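Local coordinates for Xaa-Pro Dipeptidase (Alteromonas macleodii, PDB 2QS8), which probably hydrolyses dipeptides or releases the carboxy-terminal residue of short peptides, as a metal-dependent TIM-barrel enzyme of the amidohydrolase superfamily, at residues M259-E262 with A263-M267; V101-S105 with G106-V110; N347-A351 with M352-Q356; K387-P390 with I391-I394; V119-S122 with L123-I127. One frame throughout, in Å; residues are numbered along the deposited sequence.

In the fold
From the N terminus the chain first meets contact 2, the tight turn from helix 88-104 into strand 107-112; contact 5 follows at once on helix 119-128, which leads from that strand to strand 136-139. Contact 1 starts helix 261-270, between strands 252-253 and 273-275 and across the chain's centre from contacts 2 and 5. Contact 3 joins helix 339-346 to helix 351-357, and contact 4 turns the chain after strand 383-386. All five are local and lie in series, so none nests or crosses. Contacts 3 and 4 alone touch: Ile391 CD1 packs 3.8 Å from Met352 CA, tying the loop of 387-394 to helix 351-357.

Contact 1 (M259-E262 with A263-M267)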
loop_
_atom_site.group_PDB
_atom_site.type_symbol
_atom_site.label_atom_id
_atom_site.label_comp_id
_atom_site.label_asym_id
_atom_site.label_seq_id
_atom_site.Cartn_x
_atom_site.Cartn_y
_atom_site.Cartn_z
HETATM N N MSE A 259 6.370 25.273 21.528
HETATM C CA MSE A 259 4.973 25.618 21.385
HETATM C C MSE A 259 4.862 27.122 21.135
HETATM O O MSE A 259 5.455 27.909 21.867
HETATM C CB MSE A 259 4.263 25.262 22.671
HETATM C CG MSE A 259 2.785 25.440 22.617
HETATM SE SE MSE A 259 2.180 25.204 24.446
HETATM C CE MSE A 259 2.758 23.362 24.895
ATOM N N ASP A 260 4.125 27.526 20.101
ATOM C CA ASP A 260 3.976 28.958 19.813
ATOM C C ASP A 260 2.608 29.502 20.232
ATOM O O ASP A 260 1.774 28.759 20.740
ATOM C CB ASP A 260 4.232 29.253 18.322
ATOM C CG ASP A 260 3.339 28.461 17.400
ATOM O OD1 ASP A 260 2.359 27.863 17.871
ATOM O OD2 ASP A 260 3.618 28.450 16.185
ATOM N N LEU A 261 2.384 30.799 20.036
ATOM C CA LEU A 261 1.113 31.422 20.412
ATOM C C LEU A 261 -0.075 30.748 19.730
ATOM O O LEU A 261 -1.093 30.477 20.366
ATOM C CB LEU A 261 1.122 32.921 20.068
ATOM C CG LEU A 261 -0.170 33.703 20.353
ATOM C CD1 LEU A 261 -0.533 33.592 21.829
ATOM C CD2 LEU A 261 0.007 35.167 19.958
ATOM N N GLU A 262 0.059 30.473 18.438
ATOM C CA GLU A 262 -1.014 29.829 17.694
ATOM C C GLU A 262 -1.344 28.437 18.241
ATOM O O GLU A 262 -2.514 28.068 18.369
ATOM C CB GLU A 262 -0.641 29.704 16.221
ATOM C CG GLU A 262 -1.724 29.042 15.399
ATOM C CD GLU A 262 -1.269 28.689 13.999
ATOM O OE1 GLU A 262 -2.079 28.086 13.263
ATOM O OE2 GLU A 262 -0.112 29.010 13.636
ATOM N N ALA A 263 -0.308 27.667 18.560
ATOM C CA ALA A 263 -0.509 26.325 19.081
ATOM C C ALA A 263 -1.235 26.389 20.417
ATOM O O ALA A 263 -2.076 25.550 20.702
ATOM C CB ALA A 263 0.827 25.612 19.245
HETATM N N MSE A 264 -0.908 27.394 21.222
HETATM C CA MSE A 264 -1.534 27.556 22.517
HETATM C C MSE A 264 -3.024 27.818 22.418
HETATM O O MSE A 264 -3.801 27.192 23.129
HETATM C CB MSE A 264 -0.845 28.667 23.285
HETATM C CG MSE A 264 0.589 28.315 23.611
HETATM SE SE MSE A 264 1.423 29.539 24.920
HETATM C CE MSE A 264 2.161 30.917 23.771
ATOM N N ASP A 265 -3.429 28.726 21.533
ATOM C CA ASP A 265 -4.847 29.009 21.364
ATOM C C ASP A 265 -5.560 27.788 20.779
ATOM O O ASP A 265 -6.709 27.506 21.115
ATOM C CB ASP A 265 -5.060 30.224 20.457
ATOM C CG ASP A 265 -4.624 31.526 21.117
ATOM O OD1 ASP A 265 -4.912 31.701 22.319
ATOM O OD2 ASP A 265 -4.009 32.378 20.442
ATOM N N LEU A 266 -4.883 27.068 19.896
ATOM C CA LEU A 266 -5.478 25.875 19.315
ATOM C C LEU A 266 -5.733 24.853 20.416
ATOM O O LEU A 266 -6.790 24.240 20.462
ATOM C CB LEU A 266 -4.558 25.279 18.248
ATOM C CG LEU A 266 -4.582 25.997 16.898
ATOM C CD1 LEU A 266 -3.478 25.459 16.007
ATOM C CD2 LEU A 266 -5.949 25.801 16.240
HETATM N N MSE A 267 -4.768 24.674 21.312
HETATM C CA MSE A 267 -4.937 23.717 22.398
HETATM C C MSE A 267 -6.065 24.102 23.343
HETATM O O MSE A 267 -6.773 23.238 23.859
HETATM C CB MSE A 267 -3.639 23.576 23.176
HETATM C CG MSE A 267 -2.613 22.741 22.458
HETATM SE SE MSE A 267 -1.001 22.643 23.556
HETATM C CE MSE A 267 -1.538 21.248 24.851
#
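With CG turned in between its own N and carbonyl carbon (chi1 57°), Asp260 folds its carboxylate forward over the first turn of helix 261-270, while Met259, extended through SE and bent only at the last bond (chi3 -60°), lays its selenium beside Met264 and Met267. Asp260 is the N-cap: its OD1 is met nearly along the C-O axis by Ala263 N at 2.8 Å. A short acidic side chain suits this place because it can reach forward to the Ala263 amide, which at the first turn has no preceding helical carbonyl to bind. Asp260 O takes Met264 N at 3.0 Å, and Leu261 O takes Asp265 N in the next step. On the inner side three methionines, present as selenomethionine, meet. Met259 SE lies 3.6 Å from Met264 CG, the two chains crossing at about a right angle, and Met259 CE comes within 4.1 Å of Met267 SE. Ala263 is small enough for Met259 CG to approach its CB to 3.9 Å. The long, flexible, apolar methionine chain fits here, since Met259 and Met267 also pack on Met242 of helix 239-248 and Tyr274 of strand 273-275. On the outer side the extended Glu262 runs beside Leu266, pointing the same way, with Glu262 CG 4.0 Å from Leu266 CD1. Lys243 forms salt bridges to both Asp260 OD2 and Glu262 OE2. Both carboxylate oxygens of Asp260 are thus engaged, OD1 by the backbone and OD2 by Lys243, and negative charge at this end probably also suits the helix dipole.

Contact 2 (V101-S105 with G106-V110); sequences VTFKS and GFTTV
Thr102 O is gripped by two donors, Ser105 OG at 2.8 Å and Phe107 N at 3.2 Å, where helix 88-104 ends in a Schellman motif and the chain goes on into strand 107-112 of the barrel. The second bond of the motif, Gly106 N to Phe103 O, is 3.0 Å long and comes from above the carbonyl plane. Gly106 has positive phi (115°), and a beta carbon there would collide with Ser105 O, so glycine suits this position, where the helix ends. Serine suits the last turn because its hydroxyl, at chi1 77°, swings back onto the helix, giving Thr102 O a partner besides the amide of Phe107. That same Ser105 OG lies at the edge of the Phe107 ring, 3.6 Å from Phe107 CD1. The buried apolar groups then span the turn: the methyl CG2 of Thr102 rests 3.9 Å from Phe107 CB and also reaches Val110 CG1, while its OG1 is bonded to His98 O. The Phe107 ring meets that of Phe325, and Phe103 packs edge-to-face with Tyr410, so the two phenylalanines fill different neighbourhoods. Phe103 CE1 passes 3.8 Å from Thr108 CG2. On its backbone, Phe103 CA directs a nearly straight CA-H...O contact (171° at the hydrogen) to Phe107 O, 3.3 Å away.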
loop_
_atom_site.group_PDB
_atom_site.type_symbol
_atom_site.label_atom_id
_atom_site.label_comp_id
_atom_site.label_asym_id
_atom_site.label_seq_id
_atom_site.Cartn_x
_atom_site.Cartn_y
_atom_site.Cartn_z
ATOM N N VAL A 101 8.904 1.360 42.836
ATOM C CA VAL A 101 9.447 2.543 43.487
ATOM C C VAL A 101 8.615 3.789 43.178
ATOM O O VAL A 101 8.545 4.714 43.987
ATOM C CB VAL A 101 10.928 2.819 43.081
ATOM C CG1 VAL A 101 11.796 1.609 43.402
ATOM C CG2 VAL A 101 11.015 3.175 41.604
ATOM N N THR A 102 7.988 3.806 42.006
ATOM C CA THR A 102 7.169 4.937 41.601
ATOM C C THR A 102 5.880 4.927 42.412
ATOM O O THR A 102 5.384 5.968 42.842
ATOM C CB THR A 102 6.831 4.864 40.097
ATOM O OG1 THR A 102 8.039 4.941 39.322
ATOM C CG2 THR A 102 5.916 6.014 39.704
ATOM N N PHE A 103 5.362 3.726 42.611
ATOM C CA PHE A 103 4.138 3.494 43.357
ATOM C C PHE A 103 4.384 3.852 44.815
ATOM O O PHE A 103 3.590 4.558 45.428
ATOM C CB PHE A 103 3.740 2.017 43.199
ATOM C CG PHE A 103 2.547 1.602 44.013
ATOM C CD1 PHE A 103 1.318 2.230 43.855
ATOM C CD2 PHE A 103 2.647 0.551 44.914
ATOM C CE1 PHE A 103 0.200 1.812 44.585
ATOM C CE2 PHE A 103 1.539 0.126 45.645
ATOM C CZ PHE A 103 0.313 0.759 45.481
ATOM N N LYS A 104 5.504 3.384 45.351
ATOM C CA LYS A 104 5.864 3.648 46.734
ATOM C C LYS A 104 6.119 5.130 47.001
ATOM O O LYS A 104 6.014 5.582 48.132
ATOM C CB LYS A 104 7.094 2.825 47.105
ATOM C CG LYS A 104 7.688 3.124 48.475
ATOM C CD LYS A 104 8.996 2.354 48.681
ATOM C CE LYS A 104 9.683 2.714 49.997
ATOM N NZ LYS A 104 11.002 2.010 50.152
ATOM N N SER A 105 6.446 5.895 45.967
ATOM C CA SER A 105 6.694 7.319 46.157
ATOM C C SER A 105 5.386 8.131 46.162
ATOM O O SER A 105 5.400 9.355 46.301
ATOM C CB SER A 105 7.638 7.850 45.074
ATOM O OG SER A 105 6.971 8.032 43.835
ATOM N N GLY A 106 4.259 7.442 46.007
ATOM C CA GLY A 106 2.983 8.133 46.015
ATOM C C GLY A 106 2.164 8.128 44.729
ATOM O O GLY A 106 1.020 8.581 44.735
ATOM N N PHE A 107 2.725 7.639 43.630
ATOM C CA PHE A 107 1.970 7.610 42.380
ATOM C C PHE A 107 1.251 6.278 42.201
ATOM O O PHE A 107 1.854 5.262 41.856
ATOM C CB PHE A 107 2.883 7.923 41.194
ATOM C CG PHE A 107 3.360 9.346 41.180
ATOM C CD1 PHE A 107 4.348 9.772 42.062
ATOM C CD2 PHE A 107 2.776 10.280 40.333
ATOM C CE1 PHE A 107 4.740 11.107 42.101
ATOM C CE2 PHE A 107 3.162 11.610 40.369
ATOM C CZ PHE A 107 4.147 12.025 41.255
ATOM N N THR A 108 -0.054 6.315 42.452
ATOM C CA THR A 108 -0.914 5.143 42.374
ATOM C C THR A 108 -1.432 4.853 40.966
ATOM O O THR A 108 -1.910 3.759 40.681
ATOM C CB THR A 108 -2.101 5.306 43.350
ATOM O OG1 THR A 108 -2.723 6.584 43.148
ATOM C CG2 THR A 108 -1.611 5.182 44.794
ATOM N N THR A 109 -1.349 5.836 40.085
ATOM C CA THR A 109 -1.789 5.641 38.719
ATOM C C THR A 109 -0.789 6.320 37.794
ATOM O O THR A 109 -0.343 7.431 38.077
ATOM C CB THR A 109 -3.201 6.249 38.454
ATOM O OG1 THR A 109 -4.176 5.606 39.276
ATOM C CG2 THR A 109 -3.605 6.042 36.991
ATOM N N VAL A 110 -0.424 5.646 36.706
ATOM C CA VAL A 110 0.502 6.216 35.735
ATOM C C VAL A 110 0.069 5.860 34.321
ATOM O O VAL A 110 -0.652 4.889 34.105
ATOM C CB VAL A 110 1.969 5.707 35.925
ATOM C CG1 VAL A 110 2.494 6.101 37.296
ATOM C CG2 VAL A 110 2.035 4.193 35.757
#

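Contact 3 (N347-A351 with M352-Q356); sequences NGMPA and MKAIQ
This is a helix-to-helix link: a Schellman motif with Gly348 as its C-prime residue ends helix 339-346, and two residues later Pro350 stands at the N-cap of helix 351-357. Proline suits the place because a helix start asks no amide hydrogen of it, and its ring makes the backbone stiff. Pro350 O accepts from Ala354 N at 3.1 Å, and Ala351 O likewise accepts from Ile355 N at 3.0 Å. The ring of Pro350 and the side chain of Lys353 lie side by side, pointing the same way, with Pro350 CG 3.6 Å from Lys353 CB. Met349 comes across at about a right angle, its CG 3.8 Å from Lys353 CB. Carried toward helix 351-357 by two extended torsions (chi1 -171°, chi2 -175°), Met349 SE reaches Ala354, 3.5 Å from Ala354 CA and 4.0 Å from Ala354 CB; the small alanine lets the methionine chain lie close to the helix backbone. Tyr317 of helix 299-319 touches both Met349 and Pro350, which places the link against the neighbouring helix. The first turn is thus held by backbone bonds without a side-chain cap, while the side-chain contacts are apolar, made by Met349, the Pro350 ring and the CB of Lys353.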
loop_
_atom_site.group_PDB
_atom_site.type_symbol
_atom_site.label_atom_id
_atom_site.label_comp_id
_atom_site.label_asym_id
_atom_site.label_seq_id
_atom_site.Cartn_x
_atom_site.Cartn_y
_atom_site.Cartn_z
ATOM N N ASN A 347 8.349 27.699 38.219
ATOM C CA ASN A 347 8.069 28.325 36.941
ATOM C C ASN A 347 6.700 28.991 36.829
ATOM O O ASN A 347 6.172 29.161 35.725
ATOM C CB ASN A 347 8.289 27.316 35.814
ATOM C CG ASN A 347 9.768 27.034 35.582
ATOM O OD1 ASN A 347 10.481 27.848 34.999
ATOM N ND2 ASN A 347 10.235 25.888 36.064
ATOM N N GLY A 348 6.126 29.370 37.973
ATOM C CA GLY A 348 4.853 30.070 37.961
ATOM C C GLY A 348 3.559 29.412 38.400
ATOM O O GLY A 348 2.560 30.106 38.574
HETATM N N MSE A 349 3.542 28.099 38.578
HETATM C CA MSE A 349 2.309 27.454 38.988
HETATM C C MSE A 349 2.235 27.303 40.495
HETATM O O MSE A 349 3.137 26.736 41.111
HETATM C CB MSE A 349 2.174 26.081 38.339
HETATM C CG MSE A 349 0.802 25.473 38.561
HETATM SE SE MSE A 349 0.571 23.620 37.887
HETATM C CE MSE A 349 -0.431 23.916 36.210
ATOM N N PRO A 350 1.162 27.820 41.115
ATOM C CA PRO A 350 1.010 27.711 42.571
ATOM C C PRO A 350 0.936 26.251 42.997
ATOM O O PRO A 350 0.394 25.414 42.281
ATOM C CB PRO A 350 -0.286 28.480 42.842
ATOM C CG PRO A 350 -1.042 28.360 41.557
ATOM C CD PRO A 350 0.032 28.561 40.525
ATOM N N ALA A 351 1.488 25.949 44.163
ATOM C CA ALA A 351 1.510 24.588 44.681
ATOM C C ALA A 351 0.206 23.783 44.592
ATOM O O ALA A 351 0.219 22.632 44.167
ATOM C CB ALA A 351 2.003 24.600 46.117
HETATM N N MSE A 352 -0.909 24.370 45.001
HETATM C CA MSE A 352 -2.177 23.657 44.978
HETATM C C MSE A 352 -2.595 23.296 43.559
HETATM O O MSE A 352 -3.123 22.212 43.313
HETATM C CB MSE A 352 -3.272 24.487 45.663
HETATM C CG MSE A 352 -4.658 23.862 45.587
HETATM SE SE MSE A 352 -4.669 22.113 46.472
HETATM C CE MSE A 352 -5.509 22.514 48.227
ATOM N N LYS A 353 -2.360 24.212 42.626
ATOM C CA LYS A 353 -2.711 23.967 41.237
ATOM C C LYS A 353 -1.858 22.830 40.695
ATOM O O LYS A 353 -2.315 22.041 39.868
ATOM C CB LYS A 353 -2.498 25.223 40.400
ATOM C CG LYS A 353 -3.763 25.712 39.705
ATOM C CD LYS A 353 -4.903 25.991 40.691
ATOM C CE LYS A 353 -6.136 26.536 39.969
ATOM N NZ LYS A 353 -7.298 26.712 40.887
ATOM N N ALA A 354 -0.625 22.746 41.179
ATOM C CA ALA A 354 0.285 21.697 40.759
ATOM C C ALA A 354 -0.232 20.345 41.239
ATOM O O ALA A 354 -0.248 19.381 40.476
ATOM C CB ALA A 354 1.682 21.958 41.312
ATOM N N ILE A 355 -0.657 20.270 42.497
ATOM C CA ILE A 355 -1.171 19.015 43.029
ATOM C C ILE A 355 -2.459 18.602 42.312
ATOM O O ILE A 355 -2.710 17.416 42.108
ATOM C CB ILE A 355 -1.445 19.111 44.536
ATOM C CG1 ILE A 355 -0.143 19.409 45.271
ATOM C CG2 ILE A 355 -2.035 17.808 45.040
ATOM C CD1 ILE A 355 -0.304 19.672 46.741
ATOM N N GLN A 356 -3.268 19.586 41.926
ATOM C CA GLN A 356 -4.515 19.283 41.237
ATOM C C GLN A 356 -4.232 18.773 39.825
ATOM O O GLN A 356 -5.033 18.035 39.253
ATOM C CB GLN A 356 -5.427 20.522 41.201
ATOM C CG GLN A 356 -5.798 21.020 42.597
ATOM C CD GLN A 356 -6.844 22.117 42.596
ATOM O OE1 GLN A 356 -6.771 23.062 41.821
ATOM N NE2 GLN A 356 -7.818 21.999 43.489
#

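Contact 4 (K387-P390 with I391-I394); sequences KGNP and IEDI
Asn389 satisfies three amides of the turn that follows it, using both of its oxygens. The side-chain OD1 of Asn389 accepts from Ile391 N at 2.9 Å. Asn389 O accepts twice: Asp393 N arrives in the carbonyl plane at 3.3 Å, whereas Glu392 N, at 3.1 Å, comes from above it, 56° out. The reach of OD1 follows from chi1 of -166°, which sets CG beside the carbonyl carbon and so over the start of the turn; the pattern is an Asx turn, with proline, which has no amide hydrogen to offer, in its middle. Glu392 packs across Asn389 at about a right angle, its CG 3.8 Å from Asn389 CG, with carboxylate and amide planes stacked 21° apart. Replacing Asn389 by an alanine is likely to leave Ile391 N without this acceptor and Glu392 without the flat amide it lies against. Asp393 OD1 instead turns to Ser395 OG. The isoleucine side chains also pack outside the turn, Ile391 onto Met352 and Ile355 of helix 351-357 and Ile394 onto helix 339-346. Polar bonds therefore shape the turn itself, while its apolar side chains pack it against helices 339-346 and 351-357.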
loop_
_atom_site.group_PDB
_atom_site.type_symbol
_atom_site.label_atom_id
_atom_site.label_comp_id
_atom_site.label_asym_id
_atom_site.label_seq_id
_atom_site.Cartn_x
_atom_site.Cartn_y
_atom_site.Cartn_z
ATOM N N LYS A 387 4.315 13.761 55.832
ATOM C CA LYS A 387 4.509 14.632 56.984
ATOM C C LYS A 387 4.906 16.003 56.461
ATOM O O LYS A 387 5.919 16.151 55.779
ATOM C CB LYS A 387 5.612 14.091 57.892
ATOM C CG LYS A 387 5.251 12.814 58.627
ATOM C CD LYS A 387 6.424 12.333 59.471
ATOM C CE LYS A 387 6.137 10.991 60.125
ATOM N NZ LYS A 387 7.319 10.473 60.886
ATOM N N GLY A 388 4.097 17.009 56.764
ATOM C CA GLY A 388 4.402 18.348 56.301
ATOM C C GLY A 388 3.287 18.914 55.454
ATOM O O GLY A 388 2.326 18.220 55.140
ATOM N N ASN A 389 3.417 20.181 55.084
ATOM C CA ASN A 389 2.411 20.857 54.276
ATOM C C ASN A 389 2.922 21.066 52.854
ATOM O O ASN A 389 3.776 21.916 52.614
ATOM C CB ASN A 389 2.068 22.215 54.892
ATOM C CG ASN A 389 0.799 22.812 54.312
ATOM O OD1 ASN A 389 0.542 22.713 53.105
ATOM N ND2 ASN A 389 -0.001 23.447 55.168
ATOM N N PRO A 390 2.405 20.286 51.892
ATOM C CA PRO A 390 2.816 20.390 50.489
ATOM C C PRO A 390 2.597 21.775 49.884
ATOM O O PRO A 390 3.335 22.189 48.990
ATOM C CB PRO A 390 1.960 19.327 49.806
ATOM C CG PRO A 390 1.779 18.305 50.880
ATOM C CD PRO A 390 1.484 19.152 52.081
ATOM N N ILE A 391 1.582 22.487 50.372
ATOM C CA ILE A 391 1.270 23.822 49.864
ATOM C C ILE A 391 2.351 24.858 50.199
ATOM O O ILE A 391 2.537 25.830 49.459
ATOM C CB ILE A 391 -0.083 24.321 50.420
ATOM C CG1 ILE A 391 -1.181 23.294 50.117
ATOM C CG2 ILE A 391 -0.437 25.674 49.806
ATOM C CD1 ILE A 391 -1.360 22.990 48.651
ATOM N N GLU A 392 3.066 24.649 51.304
ATOM C CA GLU A 392 4.110 25.577 51.721
ATOM C C GLU A 392 5.493 25.206 51.183
ATOM O O GLU A 392 6.372 26.056 51.043
ATOM C CB GLU A 392 4.171 25.658 53.248
ATOM C CG GLU A 392 2.838 25.981 53.912
ATOM C CD GLU A 392 2.983 26.310 55.393
ATOM O OE1 GLU A 392 3.748 25.606 56.092
ATOM O OE2 GLU A 392 2.323 27.270 55.857
ATOM N N ASP A 393 5.680 23.928 50.896
ATOM C CA ASP A 393 6.944 23.426 50.368
ATOM C C ASP A 393 6.633 22.073 49.734
ATOM O O ASP A 393 6.775 21.024 50.363
ATOM C CB ASP A 393 7.965 23.288 51.499
ATOM C CG ASP A 393 9.293 22.726 51.029
ATOM O OD1 ASP A 393 9.602 22.837 49.822
ATOM O OD2 ASP A 393 10.036 22.182 51.878
ATOM N N ILE A 394 6.191 22.126 48.482
ATOM C CA ILE A 394 5.808 20.945 47.729
ATOM C C ILE A 394 6.910 19.895 47.604
ATOM O O ILE A 394 6.626 18.735 47.304
ATOM C CB ILE A 394 5.293 21.345 46.327
ATOM C CG1 ILE A 394 4.426 20.225 45.753
ATOM C CG2 ILE A 394 6.463 21.640 45.391
ATOM C CD1 ILE A 394 3.587 20.664 44.567
#

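Contact 5 (V119-S122 with L123-I127); sequences VAIS and LRDAI
Ile121 and Arg124 run side by side, pointing the same way, on helix 119-128, the helix of a beta-alpha-beta crossover between strands 107-112 and 136-139. The methyl CG2 of Ile121 comes 3.9 Å from Arg124 NH2, obliquely to the guanidinium. Bent at chi3 (72°), the arginine turns its NE and NH2 edge to its neighbour Asp125, and both nitrogens grip one oxygen: Asp125 OD1 is 3.0 Å from Arg124 NE and 3.1 Å from Arg124 NH2, lying in the guanidinium plane. Both reach OD1 from the same face of the carboxylate. Beyond this pair, Arg124 NH1 makes a salt bridge to Asp191 and also bonds Gly189 O, so the long side chain, with several N-H donors, joins the helix to the loop near Ala190, on which Ile121 packs. A leucine in place of Arg124 would probably leave Asp125 and Asp191 without their shared positive partner and Gly189 O without this donor. Elsewhere on the helix, Leu123, apolar and branched, packs on Ala95 and Ala99 of helix 88-104 and Ile137 of the strand. At the start of the helix Asp115 accepts from Val119 N and Ala120 N. Along the backbone, Arg124 N gives a 2.8 Å bond to Ala120 O.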
loop_
_atom_site.group_PDB
_atom_site.type_symbol
_atom_site.label_atom_id
_atom_site.label_comp_id
_atom_site.label_asym_id
_atom_site.label_seq_id
_atom_site.Cartn_x
_atom_site.Cartn_y
_atom_site.Cartn_z
ATOM N N VAL A 119 5.935 -4.398 27.356
ATOM C CA VAL A 119 6.391 -4.261 28.734
ATOM C C VAL A 119 5.290 -3.729 29.668
ATOM O O VAL A 119 4.819 -4.451 30.545
ATOM C CB VAL A 119 7.651 -3.368 28.812
ATOM C CG1 VAL A 119 8.179 -3.320 30.248
ATOM C CG2 VAL A 119 8.726 -3.922 27.879
ATOM N N ALA A 120 4.873 -2.485 29.486
ATOM C CA ALA A 120 3.826 -1.928 30.337
ATOM C C ALA A 120 2.515 -2.742 30.249
ATOM O O ALA A 120 1.821 -2.926 31.251
ATOM C CB ALA A 120 3.562 -0.462 29.963
ATOM N N ILE A 121 2.173 -3.228 29.059
ATOM C CA ILE A 121 0.951 -4.003 28.914
ATOM C C ILE A 121 1.014 -5.259 29.800
ATOM O O ILE A 121 0.066 -5.568 30.525
ATOM C CB ILE A 121 0.735 -4.407 27.451
ATOM C CG1 ILE A 121 0.330 -3.171 26.635
ATOM C CG2 ILE A 121 -0.291 -5.524 27.358
ATOM C CD1 ILE A 121 0.448 -3.355 25.143
ATOM N N SER A 122 2.131 -5.975 29.743
ATOM C CA SER A 122 2.285 -7.176 30.558
ATOM C C SER A 122 2.338 -6.845 32.055
ATOM O O SER A 122 1.763 -7.544 32.884
ATOM C CB SER A 122 3.552 -7.936 30.159
ATOM O OG SER A 122 3.483 -8.367 28.811
ATOM N N LEU A 123 3.022 -5.765 32.399
ATOM C CA LEU A 123 3.141 -5.378 33.792
ATOM C C LEU A 123 1.764 -4.998 34.349
ATOM O O LEU A 123 1.393 -5.404 35.458
ATOM C CB LEU A 123 4.113 -4.210 33.922
ATOM C CG LEU A 123 4.542 -3.840 35.341
ATOM C CD1 LEU A 123 5.101 -5.084 36.031
ATOM C CD2 LEU A 123 5.576 -2.723 35.299
ATOM N N ARG A 124 1.017 -4.233 33.559
ATOM C CA ARG A 124 -0.326 -3.795 33.934
ATOM C C ARG A 124 -1.192 -5.008 34.234
ATOM O O ARG A 124 -1.834 -5.069 35.275
ATOM C CB ARG A 124 -0.969 -2.995 32.792
ATOM C CG ARG A 124 -2.433 -2.655 33.017
ATOM C CD ARG A 124 -3.121 -2.303 31.705
ATOM N NE ARG A 124 -3.332 -3.481 30.866
ATOM C CZ ARG A 124 -3.556 -3.441 29.556
ATOM N NH1 ARG A 124 -3.597 -2.278 28.916
ATOM N NH2 ARG A 124 -3.738 -4.571 28.889
ATOM N N ASP A 125 -1.198 -5.976 33.324
ATOM C CA ASP A 125 -2.006 -7.174 33.515
ATOM C C ASP A 125 -1.597 -7.984 34.737
ATOM O O ASP A 125 -2.459 -8.528 35.427
ATOM C CB ASP A 125 -1.975 -8.059 32.264
ATOM C CG ASP A 125 -2.712 -7.429 31.084
ATOM O OD1 ASP A 125 -3.450 -6.442 31.283
ATOM O OD2 ASP A 125 -2.559 -7.926 29.952
ATOM N N ALA A 126 -0.291 -8.060 35.004
ATOM C CA ALA A 126 0.214 -8.804 36.154
ATOM C C ALA A 126 -0.218 -8.110 37.445
ATOM O O ALA A 126 -0.626 -8.755 38.406
ATOM C CB ALA A 126 1.745 -8.907 36.103
ATOM N N ILE A 127 -0.125 -6.787 37.453
ATOM C CA ILE A 127 -0.515 -6.017 38.619
ATOM C C ILE A 127 -2.025 -6.098 38.849
ATOM O O ILE A 127 -2.479 -6.392 39.954
ATOM C CB ILE A 127 -0.117 -4.532 38.479
ATOM C CG1 ILE A 127 1.404 -4.396 38.553
ATOM C CG2 ILE A 127 -0.784 -3.712 39.578
ATOM C CD1 ILE A 127 1.917 -3.021 38.235
#